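Local coordinates for PpBBE-like 1 D396N (Physcomitrella patens subsp. patens, PDB 6EO5), which oxidises cellobiose as a flavin-dependent cellobiose oxidase, the single berberine bridge enzyme homologue of this moss, at residues 335-339 and 423-428; 363-369 and 389-395. The contacts are given in a common frame with arbitrary orientation. Residues are numbered along the deposited sequence.

Interaction 1: 335-339 and 423-428; sequences SIYVN and ATGQAY. With FAD (flavin-adenine dinucleotide), chain C.
Residues 335-338 are extended and belong to strand 331-338, an outermost strand of the seven-stranded antiparallel sheet. Residues 423-428 form an irregular loop along it, the two end-to-end directions lying 127° apart. The nearest CA pairs are Ile336-Ala427 (4.3 Å), Tyr337-Gln426 (5.6 Å) and Val338-Ala423 (4.9 Å).

The loop satisfies Ser335 OG and both backbone polar groups of Tyr337; Ile336 and Val338 turn theirs to Leu390, Tyr391 and Ile393, and Ser335 O accepts from Trp416. Ser335 OG (chi1 p) accepts from Tyr428 N at 2.9 Å, and Tyr337 N donates to Gln426 O at 2.9 Å. Tyr337 O receives two bonds from one residue, from Thr424 OG1 at 2.8 Å and from Thr424 N at 3.2 Å. With chi1 p, Thr424 OG1 in turn accepts from Gln426 N at 3.0 Å; this ST turn folds the loop back to the strand. Apolar contact is slight: Ala423 CB lies 3.8 Å from Val338 CG2, and Tyr337 CE2 (chi1 m) is 3.8 Å from Tyr428 CB. The Tyr337 ring stacks on His386, and its hydroxyl bonds to that of Tyr368.

Tyr428, chi1 t, leads away from the strand to the isoalloxazine, where its OH donates to FAD O2 at 2.6 Å and accepts from Gly155 N. The bond from Tyr428 N to Ser335 OG thus holds the base of a tyrosine whose hydroxyl is satisfied in both directions, and donation to O2 is consistent with stabilising negative charge at the pyrimidine end of the reduced flavin.

Interaction 2: 363-369 and 389-395; sequences FIYNLYG and SLYSIQM
Tyr365 centres the apolar face, with its CD2 3.5 Å from Tyr391 CE1 and 3.6 Å from Ile393 CG1, in a pair of adjacent strands of the seven-stranded antiparallel sheet, between strands 253-259 and 331-338. Tyr365 (chi1 m) and Tyr391 (chi1 p) bring their ring centroids to 5.7 Å, planes at 71°. On this face Phe363 CE2 meets Met395 CB at 4.0 Å, beneath helix 405-420.

Strands 363-367 and 391-395 run at 159°, axes 4.6 Å apart, pairing Phe363-Met395, Ile364-Gln394 and Leu367-Tyr391. Ile364 N donates to Gln394 O (3.1 Å), Gln394 N to Ile364 O (2.8 Å), Ser392 N to Asn366 O (3.1 Å), Tyr368 N to Leu390 O (2.6 Å) and Gly369 N to Ser389 O (3.1 Å). Toward strand 331-338, Leu390 and Tyr391 both face Val338, a classic beta bulge.

The other face carries Ile364, Asn366 (side chain about 5 Å from FAD at the nearest atoms), Ser392 and Gln394, whose OE1 bonds to Tyr83. One water accepts from Asn366 N (3.0 Å), donates to Ile364 O (2.9 Å) and bonds Ser392 OG (2.6 Å); a second is hydrogen-bonded to Ser392 OG (2.8 Å) and to Tyr368 OH (2.5 Å), which also bonds Tyr337 OH.

In the fold
Of the parts joined here, strand 331-338 comes first along the chain and forms one border of the seven-stranded sheet. After helix 345-355 the chain enters strand 361-367, wanders through 19 residues without helix or strand, and returns on strand 391-398; interaction 2 closes this short excursion. Strand 391-398 sits between the other two, so interaction 1's strand continues the same sheet: Val338 O and Leu390 N, and Ile336 O and Ile393 N, are both 2.8 Å apart, probable hydrogen bonds. Helix 405-420 then packs against the sheet, and residues 423-428 come back to the border strand. Interaction 1 therefore closes the longer loop, which contains interaction 2 entirely, and joins sheet to flavin.

Interaction 1: 335-339 and 423-428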
ATOM      1  N   SER A 335      -4.243   7.185   9.134  1.00 52.89           N
ATOM      2  CA  SER A 335      -3.970   8.066   7.997  1.00 50.58           C
ATOM      3  C   SER A 335      -5.121   9.053   7.815  1.00 53.01           C
ATOM      4  O   SER A 335      -6.199   8.915   8.422  1.00 48.87           O
ATOM      5  CB  SER A 335      -3.729   7.271   6.704  1.00 48.12           C
ATOM      6  OG  SER A 335      -4.947   6.843   6.115  1.00 46.81           O
ATOM      7  N   ILE A 336      -4.882  10.061   6.970  1.00 48.44           N
ATOM      8  CA  ILE A 336      -5.886  11.078   6.671  1.00 48.31           C
ATOM      9  C   ILE A 336      -5.502  11.754   5.367  1.00 51.95           C
ATOM     10  O   ILE A 336      -4.343  11.717   4.956  1.00 55.27           O
ATOM     11  CB  ILE A 336      -6.000  12.103   7.827  1.00 50.71           C
ATOM     12  CG1 ILE A 336      -7.441  12.599   7.971  1.00 48.27           C
ATOM     13  CG2 ILE A 336      -5.009  13.236   7.647  1.00 46.59           C
ATOM     14  CD1 ILE A 336      -7.664  13.392   9.216  1.00 45.57           C
ATOM     15  N   TYR A 337      -6.480  12.377   4.706  1.00 51.91           N
ATOM     16  CA  TYR A 337      -6.235  13.155   3.494  1.00 49.72           C
ATOM     17  C   TYR A 337      -6.457  14.643   3.755  1.00 51.17           C
ATOM     18  O   TYR A 337      -7.380  15.029   4.485  1.00 52.61           O
ATOM     19  CB  TYR A 337      -7.134  12.695   2.339  1.00 48.29           C
ATOM     20  CG  TYR A 337      -6.607  11.491   1.597  1.00 51.50           C
ATOM     21  CD1 TYR A 337      -5.536  11.608   0.688  1.00 52.89           C
ATOM     22  CD2 TYR A 337      -7.168  10.229   1.802  1.00 49.07           C
ATOM     23  CE1 TYR A 337      -5.040  10.480   0.003  1.00 48.33           C
ATOM     24  CE2 TYR A 337      -6.682   9.105   1.136  1.00 50.94           C
ATOM     25  CZ  TYR A 337      -5.625   9.233   0.243  1.00 53.55           C
ATOM     26  OH  TYR A 337      -5.173   8.102  -0.397  1.00 53.35           O
ATOM     27  N   VAL A 338      -5.607  15.470   3.154  1.00 49.15           N
ATOM     28  CA  VAL A 338      -5.674  16.924   3.250  1.00 51.93           C
ATOM     29  C   VAL A 338      -5.877  17.477   1.849  1.00 52.94           C
ATOM     30  O   VAL A 338      -5.184  17.065   0.909  1.00 55.71           O
ATOM     31  CB  VAL A 338      -4.400  17.518   3.876  1.00 52.62           C
ATOM     32  CG1 VAL A 338      -4.534  19.018   4.006  1.00 50.37           C
ATOM     33  CG2 VAL A 338      -4.116  16.874   5.231  1.00 52.34           C
ATOM     34  N   ASN A 339      -6.826  18.394   1.707  1.00 52.29           N
ATOM     35  CA  ASN A 339      -7.135  19.009   0.423  1.00 54.24           C
ATOM     36  C   ASN A 339      -6.345  20.300   0.244  1.00 58.57           C
ATOM     37  O   ASN A 339      -5.890  20.917   1.214  1.00 54.30           O
ATOM     38  CB  ASN A 339      -8.624  19.309   0.308  1.00 49.33           C
ATOM     39  CG  ASN A 339      -9.461  18.066   0.163  1.00 54.79           C
ATOM     40  OD1 ASN A 339      -8.972  16.998  -0.205  1.00 57.47           O
ATOM     41  ND2 ASN A 339     -10.745  18.200   0.449  1.00 59.77           N
ATOM     42  N   ALA A 423      -8.477  19.077   8.368  1.00 56.11           N
ATOM     43  CA  ALA A 423      -8.330  18.299   7.143  1.00 53.55           C
ATOM     44  C   ALA A 423      -9.689  17.703   6.778  1.00 51.67           C
ATOM     45  O   ALA A 423     -10.747  18.210   7.159  1.00 59.01           O
ATOM     46  CB  ALA A 423      -7.235  17.239   7.322  1.00 52.12           C
ATOM     47  N   THR A 424      -9.677  16.619   6.017  1.00 52.88           N
ATOM     48  CA  THR A 424     -10.881  15.886   5.659  1.00 50.93           C
ATOM     49  C   THR A 424     -11.053  14.710   6.614  1.00 53.04           C
ATOM     50  O   THR A 424     -10.200  14.431   7.467  1.00 51.15           O
ATOM     51  CB  THR A 424     -10.817  15.360   4.213  1.00 52.22           C
ATOM     52  OG1 THR A 424     -10.000  14.183   4.170  1.00 50.75           O
ATOM     53  CG2 THR A 424     -10.249  16.398   3.255  1.00 48.38           C
ATOM     54  N   GLY A 425     -12.154  13.982   6.429  1.00 52.32           N
ATOM     55  CA  GLY A 425     -12.373  12.719   7.091  1.00 49.99           C
ATOM     56  C   GLY A 425     -12.028  11.493   6.270  1.00 54.01           C
ATOM     57  O   GLY A 425     -12.354  10.378   6.692  1.00 54.69           O
ATOM     58  N   GLN A 426     -11.390  11.646   5.110  1.00 53.42           N
ATOM     59  CA  GLN A 426     -11.040  10.474   4.322  1.00 52.09           C
ATOM     60  C   GLN A 426      -9.668   9.950   4.720  1.00 51.35           C
ATOM     61  O   GLN A 426      -8.807  10.693   5.206  1.00 49.28           O
ATOM     62  CB  GLN A 426     -11.061  10.777   2.830  1.00 49.17           C
ATOM     63  CG  GLN A 426     -12.212  11.638   2.376  1.00 53.63           C
ATOM     64  CD  GLN A 426     -11.787  12.588   1.238  1.00 69.17           C
ATOM     65  OE1 GLN A 426     -11.140  12.177   0.249  1.00 64.51           O
ATOM     66  NE2 GLN A 426     -12.121  13.868   1.394  1.00 71.25           N
ATOM     67  N   ALA A 427      -9.483   8.651   4.521  1.00 50.00           N
ATOM     68  CA  ALA A 427      -8.250   7.963   4.859  1.00 50.34           C
ATOM     69  C   ALA A 427      -7.871   7.028   3.717  1.00 53.61           C
ATOM     70  O   ALA A 427      -8.697   6.704   2.859  1.00 51.32           O
ATOM     71  CB  ALA A 427      -8.389   7.182   6.168  1.00 48.65           C
ATOM     72  N   TYR A 428      -6.608   6.583   3.733  1.00 54.32           N
ATOM     73  CA  TYR A 428      -6.024   5.752   2.681  1.00 53.20           C
ATOM     74  C   TYR A 428      -6.041   4.289   3.121  1.00 55.26           C
ATOM     75  O   TYR A 428      -5.413   3.932   4.127  1.00 53.22           O
ATOM     76  CB  TYR A 428      -4.600   6.219   2.370  1.00 51.00           C
ATOM     77  CG  TYR A 428      -3.842   5.383   1.347  1.00 54.48           C
ATOM     78  CD1 TYR A 428      -4.460   4.926   0.185  1.00 50.94           C
ATOM     79  CD2 TYR A 428      -2.492   5.082   1.537  1.00 55.01           C
ATOM     80  CE1 TYR A 428      -3.767   4.168  -0.739  1.00 54.37           C
ATOM     81  CE2 TYR A 428      -1.783   4.331   0.618  1.00 53.80           C
ATOM     82  CZ  TYR A 428      -2.419   3.880  -0.521  1.00 56.62           C
ATOM     83  OH  TYR A 428      -1.706   3.134  -1.434  1.00 52.31           O
TER
HETATM   84  PA  FAD C 601      -1.111  -8.439   2.931  1.00 59.67           P
HETATM   85  O1A FAD C 601      -1.136  -8.304   4.446  1.00 53.70           O
HETATM   86  O2A FAD C 601      -0.663  -9.811   2.497  1.00 58.80           O
HETATM   87  O5B FAD C 601      -2.505  -8.043   2.221  1.00 57.32           O
HETATM   88  C5B FAD C 601      -3.276  -6.946   2.663  1.00 58.34           C
HETATM   89  C4B FAD C 601      -4.759  -7.186   2.402  1.00 56.92           C
HETATM   90  O4B FAD C 601      -4.962  -7.581   1.058  1.00 59.84           O
HETATM   91  C3B FAD C 601      -5.320  -8.299   3.269  1.00 58.39           C
HETATM   92  O3B FAD C 601      -6.676  -8.019   3.534  1.00 60.19           O
HETATM   93  C2B FAD C 601      -5.237  -9.500   2.364  1.00 58.68           C
HETATM   94  O2B FAD C 601      -6.165 -10.493   2.723  1.00 61.00           O
HETATM   95  C1B FAD C 601      -5.516  -8.885   0.998  1.00 62.56           C
HETATM   96  N9A FAD C 601      -4.906  -9.728  -0.054  1.00 62.86           N
HETATM   97  C8A FAD C 601      -3.596 -10.142  -0.121  1.00 62.51           C
HETATM   98  N7A FAD C 601      -3.438 -10.913  -1.218  1.00 61.95           N
HETATM   99  C5A FAD C 601      -4.626 -11.005  -1.852  1.00 59.10           C
HETATM  100  C6A FAD C 601      -5.016 -11.672  -2.999  1.00 61.67           C
HETATM  101  N6A FAD C 601      -4.127 -12.382  -3.683  1.00 63.21           N
HETATM  102  N1A FAD C 601      -6.324 -11.588  -3.425  1.00 62.62           N
HETATM  103  C2A FAD C 601      -7.234 -10.855  -2.699  1.00 59.17           C
HETATM  104  N3A FAD C 601      -6.846 -10.196  -1.552  1.00 61.34           N
HETATM  105  C4A FAD C 601      -5.559 -10.273  -1.133  1.00 61.90           C
HETATM  106  N1  FAD C 601       1.705   1.663   0.709  1.00 57.61           N
HETATM  107  C2  FAD C 601       1.849   2.502  -0.402  1.00 62.28           C
HETATM  108  O2  FAD C 601       0.883   2.844  -1.116  1.00 55.17           O
HETATM  109  N3  FAD C 601       3.113   2.961  -0.733  1.00 63.86           N
HETATM  110  C4  FAD C 601       4.210   2.606   0.022  1.00 61.41           C
HETATM  111  O4  FAD C 601       5.320   3.016  -0.303  1.00 65.96           O
HETATM  112  C4X FAD C 601       4.068   1.777   1.125  1.00 62.15           C
HETATM  113  N5  FAD C 601       5.177   1.390   1.846  1.00 61.75           N
HETATM  114  C5X FAD C 601       5.088   0.330   2.728  1.00 60.76           C
HETATM  115  C6  FAD C 601       6.242  -0.143   3.344  1.00 59.00           C
HETATM  116  C7  FAD C 601       6.239  -1.290   4.153  1.00 60.59           C
HETATM  117  C7M FAD C 601       7.518  -1.782   4.791  1.00 55.46           C
HETATM  118  C8  FAD C 601       4.998  -1.904   4.430  1.00 55.80           C
HETATM  119  C8M FAD C 601       4.898  -3.075   5.388  1.00 54.87           C
HETATM  120  C9  FAD C 601       3.829  -1.355   3.870  1.00 58.48           C
HETATM  121  C9A FAD C 601       3.852  -0.251   2.999  1.00 60.98           C
HETATM  122  N10 FAD C 601       2.701   0.340   2.461  1.00 59.23           N
HETATM  123  C10 FAD C 601       2.812   1.269   1.445  1.00 58.15           C
HETATM  124  C1' FAD C 601       1.338  -0.202   2.740  1.00 56.75           C
HETATM  125  C2' FAD C 601       1.016  -1.287   1.717  1.00 58.43           C
HETATM  126  O2' FAD C 601       0.625  -0.765   0.468  1.00 56.72           O
HETATM  127  C3' FAD C 601      -0.104  -2.144   2.261  1.00 54.81           C
HETATM  128  O3' FAD C 601       0.367  -2.674   3.477  1.00 55.42           O
HETATM  129  C4' FAD C 601      -0.466  -3.236   1.259  1.00 56.12           C
HETATM  130  O4' FAD C 601      -1.842  -3.531   1.391  1.00 52.97           O
HETATM  131  C5' FAD C 601       0.403  -4.475   1.471  1.00 53.17           C
HETATM  132  O5' FAD C 601       0.029  -5.566   0.655  1.00 53.90           O
HETATM  133  P   FAD C 601       0.579  -7.036   1.042  1.00 57.10           P
HETATM  134  O1P FAD C 601       0.182  -8.019  -0.034  1.00 60.40           O
HETATM  135  O2P FAD C 601       2.055  -7.070   1.337  1.00 59.87           O
HETATM  136  O3P FAD C 601      -0.087  -7.282   2.486  1.00 62.08           O

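Interaction 2: 363-369 and 389-395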
ATOM      1  N   PHE A 363       5.918  10.366  10.610  1.00 52.56           N
ATOM      2  CA  PHE A 363       4.833  10.988   9.845  1.00 51.08           C
ATOM      3  C   PHE A 363       5.311  11.302   8.430  1.00 55.26           C
ATOM      4  O   PHE A 363       6.306  12.018   8.255  1.00 56.12           O
ATOM      5  CB  PHE A 363       4.348  12.253  10.556  1.00 50.18           C
ATOM      6  CG  PHE A 363       3.938  12.005  11.980  1.00 55.13           C
ATOM      7  CD1 PHE A 363       4.885  12.008  13.003  1.00 51.98           C
ATOM      8  CD2 PHE A 363       2.612  11.723  12.300  1.00 51.02           C
ATOM      9  CE1 PHE A 363       4.515  11.739  14.322  1.00 51.71           C
ATOM     10  CE2 PHE A 363       2.243  11.469  13.620  1.00 49.17           C
ATOM     11  CZ  PHE A 363       3.196  11.480  14.626  1.00 46.99           C
ATOM     12  N   ILE A 364       4.603  10.778   7.423  1.00 53.17           N
ATOM     13  CA  ILE A 364       5.024  10.832   6.025  1.00 49.31           C
ATOM     14  C   ILE A 364       3.861  11.358   5.189  1.00 54.07           C
ATOM     15  O   ILE A 364       2.726  10.897   5.341  1.00 53.00           O
ATOM     16  CB  ILE A 364       5.473   9.444   5.523  1.00 50.90           C
ATOM     17  CG1 ILE A 364       6.620   8.907   6.374  1.00 51.73           C
ATOM     18  CG2 ILE A 364       5.853   9.451   4.027  1.00 43.71           C
ATOM     19  CD1 ILE A 364       7.053   7.530   5.958  1.00 45.76           C
ATOM     20  N   TYR A 365       4.151  12.296   4.278  1.00 56.86           N
ATOM     21  CA  TYR A 365       3.130  13.021   3.519  1.00 50.76           C
ATOM     22  C   TYR A 365       3.368  12.777   2.035  1.00 53.30           C
ATOM     23  O   TYR A 365       4.283  13.366   1.453  1.00 58.16           O
ATOM     24  CB  TYR A 365       3.178  14.517   3.834  1.00 48.12           C
ATOM     25  CG  TYR A 365       3.123  14.863   5.314  1.00 53.81           C
ATOM     26  CD1 TYR A 365       4.221  14.653   6.143  1.00 54.32           C
ATOM     27  CD2 TYR A 365       1.983  15.426   5.878  1.00 54.26           C
ATOM     28  CE1 TYR A 365       4.174  14.978   7.497  1.00 53.04           C
ATOM     29  CE2 TYR A 365       1.932  15.759   7.231  1.00 53.01           C
ATOM     30  CZ  TYR A 365       3.031  15.531   8.034  1.00 53.23           C
ATOM     31  OH  TYR A 365       2.999  15.862   9.376  1.00 53.82           O
ATOM     32  N   ASN A 366       2.557  11.915   1.419  1.00 54.73           N
ATOM     33  CA  ASN A 366       2.688  11.619  -0.008  1.00 52.15           C
ATOM     34  C   ASN A 366       1.953  12.672  -0.820  1.00 54.68           C
ATOM     35  O   ASN A 366       0.761  12.899  -0.602  1.00 54.97           O
ATOM     36  CB  ASN A 366       2.124  10.242  -0.336  1.00 52.09           C
ATOM     37  CG  ASN A 366       2.927   9.133   0.266  1.00 51.96           C
ATOM     38  OD1 ASN A 366       4.078   9.328   0.646  1.00 53.23           O
ATOM     39  ND2 ASN A 366       2.329   7.947   0.353  1.00 53.03           N
ATOM     40  N   LEU A 367       2.641  13.290  -1.776  1.00 53.64           N
ATOM     41  CA  LEU A 367       2.040  14.376  -2.537  1.00 53.64           C
ATOM     42  C   LEU A 367       1.156  13.819  -3.649  1.00 54.43           C
ATOM     43  O   LEU A 367       1.582  12.943  -4.410  1.00 52.51           O
ATOM     44  CB  LEU A 367       3.131  15.273  -3.118  1.00 54.19           C
ATOM     45  CG  LEU A 367       2.621  16.430  -3.969  1.00 54.00           C
ATOM     46  CD1 LEU A 367       2.028  17.492  -3.058  1.00 50.73           C
ATOM     47  CD2 LEU A 367       3.735  16.996  -4.846  1.00 49.77           C
ATOM     48  N   TYR A 368      -0.089  14.315  -3.725  1.00 53.27           N
ATOM     49  CA  TYR A 368      -0.998  13.989  -4.816  1.00 51.22           C
ATOM     50  C   TYR A 368      -1.061  15.235  -5.716  1.00 55.65           C
ATOM     51  O   TYR A 368      -0.134  15.478  -6.500  1.00 59.95           O
ATOM     52  CB  TYR A 368      -2.370  13.549  -4.311  1.00 53.92           C
ATOM     53  CG  TYR A 368      -2.438  12.157  -3.700  1.00 54.83           C
ATOM     54  CD1 TYR A 368      -1.657  11.813  -2.595  1.00 51.92           C
ATOM     55  CD2 TYR A 368      -3.302  11.196  -4.216  1.00 52.95           C
ATOM     56  CE1 TYR A 368      -1.722  10.544  -2.033  1.00 50.12           C
ATOM     57  CE2 TYR A 368      -3.372   9.925  -3.661  1.00 49.96           C
ATOM     58  CZ  TYR A 368      -2.582   9.609  -2.570  1.00 51.15           C
ATOM     59  OH  TYR A 368      -2.662   8.355  -2.004  1.00 50.63           O
ATOM     60  N   GLY A 369      -2.140  16.013  -5.640  1.00 51.93           N
ATOM     61  CA  GLY A 369      -2.187  17.298  -6.312  1.00 52.06           C
ATOM     62  C   GLY A 369      -2.858  17.250  -7.675  1.00 54.18           C
ATOM     63  O   GLY A 369      -2.976  16.206  -8.319  1.00 53.09           O
ATOM     64  N   SER A 389      -7.169  15.338  -3.321  1.00 53.34           N
ATOM     65  CA  SER A 389      -6.391  15.795  -2.183  1.00 56.84           C
ATOM     66  C   SER A 389      -5.074  16.399  -2.645  1.00 56.49           C
ATOM     67  O   SER A 389      -4.597  16.144  -3.755  1.00 56.66           O
ATOM     68  CB  SER A 389      -6.092  14.636  -1.237  1.00 55.13           C
ATOM     69  OG  SER A 389      -5.149  13.782  -1.878  1.00 58.32           O
ATOM     70  N   LEU A 390      -4.469  17.194  -1.760  1.00 54.87           N
ATOM     71  CA  LEU A 390      -3.100  17.630  -2.002  1.00 52.35           C
ATOM     72  C   LEU A 390      -2.109  16.554  -1.565  1.00 56.59           C
ATOM     73  O   LEU A 390      -1.184  16.218  -2.318  1.00 51.14           O
ATOM     74  CB  LEU A 390      -2.834  18.951  -1.279  1.00 50.67           C
ATOM     75  CG  LEU A 390      -1.495  19.641  -1.518  1.00 54.57           C
ATOM     76  CD1 LEU A 390      -1.234  19.897  -3.017  1.00 47.90           C
ATOM     77  CD2 LEU A 390      -1.419  20.939  -0.704  1.00 50.58           C
ATOM     78  N   TYR A 391      -2.306  15.979  -0.373  1.00 55.74           N
ATOM     79  CA  TYR A 391      -1.428  14.926   0.117  1.00 52.55           C
ATOM     80  C   TYR A 391      -2.160  14.080   1.155  1.00 54.85           C
ATOM     81  O   TYR A 391      -3.187  14.487   1.708  1.00 53.42           O
ATOM     82  CB  TYR A 391      -0.130  15.512   0.695  1.00 47.95           C
ATOM     83  CG  TYR A 391      -0.327  16.488   1.833  1.00 50.84           C
ATOM     84  CD1 TYR A 391      -0.488  16.035   3.146  1.00 50.40           C
ATOM     85  CD2 TYR A 391      -0.322  17.861   1.607  1.00 50.49           C
ATOM     86  CE1 TYR A 391      -0.656  16.917   4.183  1.00 53.47           C
ATOM     87  CE2 TYR A 391      -0.485  18.756   2.646  1.00 48.64           C
ATOM     88  CZ  TYR A 391      -0.656  18.279   3.933  1.00 54.74           C
ATOM     89  OH  TYR A 391      -0.830  19.159   4.985  1.00 58.13           O
ATOM     90  N   SER A 392      -1.618  12.886   1.403  1.00 50.72           N
ATOM     91  CA  SER A 392      -2.049  12.007   2.480  1.00 46.13           C
ATOM     92  C   SER A 392      -1.066  12.111   3.638  1.00 50.90           C
ATOM     93  O   SER A 392       0.097  12.466   3.443  1.00 53.36           O
ATOM     94  CB  SER A 392      -2.107  10.558   2.004  1.00 50.79           C
ATOM     95  OG  SER A 392      -0.817  10.131   1.561  1.00 51.58           O
ATOM     96  N   ILE A 393      -1.526  11.796   4.848  1.00 51.40           N
ATOM     97  CA  ILE A 393      -0.644  11.736   6.015  1.00 53.07           C
ATOM     98  C   ILE A 393      -0.622  10.302   6.529  1.00 53.28           C
ATOM     99  O   ILE A 393      -1.669   9.752   6.899  1.00 55.20           O
ATOM    100  CB  ILE A 393      -1.075  12.695   7.140  1.00 56.89           C
ATOM    101  CG1 ILE A 393      -1.253  14.129   6.644  1.00 53.29           C
ATOM    102  CG2 ILE A 393      -0.040  12.673   8.256  1.00 52.34           C
ATOM    103  CD1 ILE A 393      -1.624  15.093   7.764  1.00 52.50           C
ATOM    104  N   GLN A 394       0.563   9.706   6.587  1.00 53.44           N
ATOM    105  CA  GLN A 394       0.742   8.422   7.253  1.00 53.74           C
ATOM    106  C   GLN A 394       1.266   8.671   8.667  1.00 54.64           C
ATOM    107  O   GLN A 394       2.305   9.322   8.840  1.00 56.18           O
ATOM    108  CB  GLN A 394       1.686   7.512   6.471  1.00 48.91           C
ATOM    109  CG  GLN A 394       1.634   6.070   6.953  1.00 50.94           C
ATOM    110  CD  GLN A 394       2.796   5.228   6.467  1.00 52.70           C
ATOM    111  OE1 GLN A 394       3.001   4.104   6.933  1.00 54.68           O
ATOM    112  NE2 GLN A 394       3.567   5.768   5.538  1.00 47.02           N
ATOM    113  N   MET A 395       0.548   8.155   9.668  1.00 48.72           N
ATOM    114  CA  MET A 395       0.843   8.385  11.082  1.00 50.82           C
ATOM    115  C   MET A 395       1.117   7.049  11.763  1.00 52.43           C
ATOM    116  O   MET A 395       0.197   6.242  11.927  1.00 57.02           O
ATOM    117  CB  MET A 395      -0.324   9.094  11.765  1.00 47.88           C
ATOM    118  CG  MET A 395      -0.982  10.141  10.910  1.00 48.86           C
ATOM    119  SD  MET A 395      -2.618  10.546  11.522  1.00 53.51           S
ATOM    120  CE  MET A 395      -3.158  11.798  10.379  1.00 48.96           C
TER
HETATM  121  O   HOH W   1       1.309   9.722   3.045  1.00 51.41           O
HETATM  122  O   HOH W   2      -1.126   7.874  -0.096  1.00 51.22           O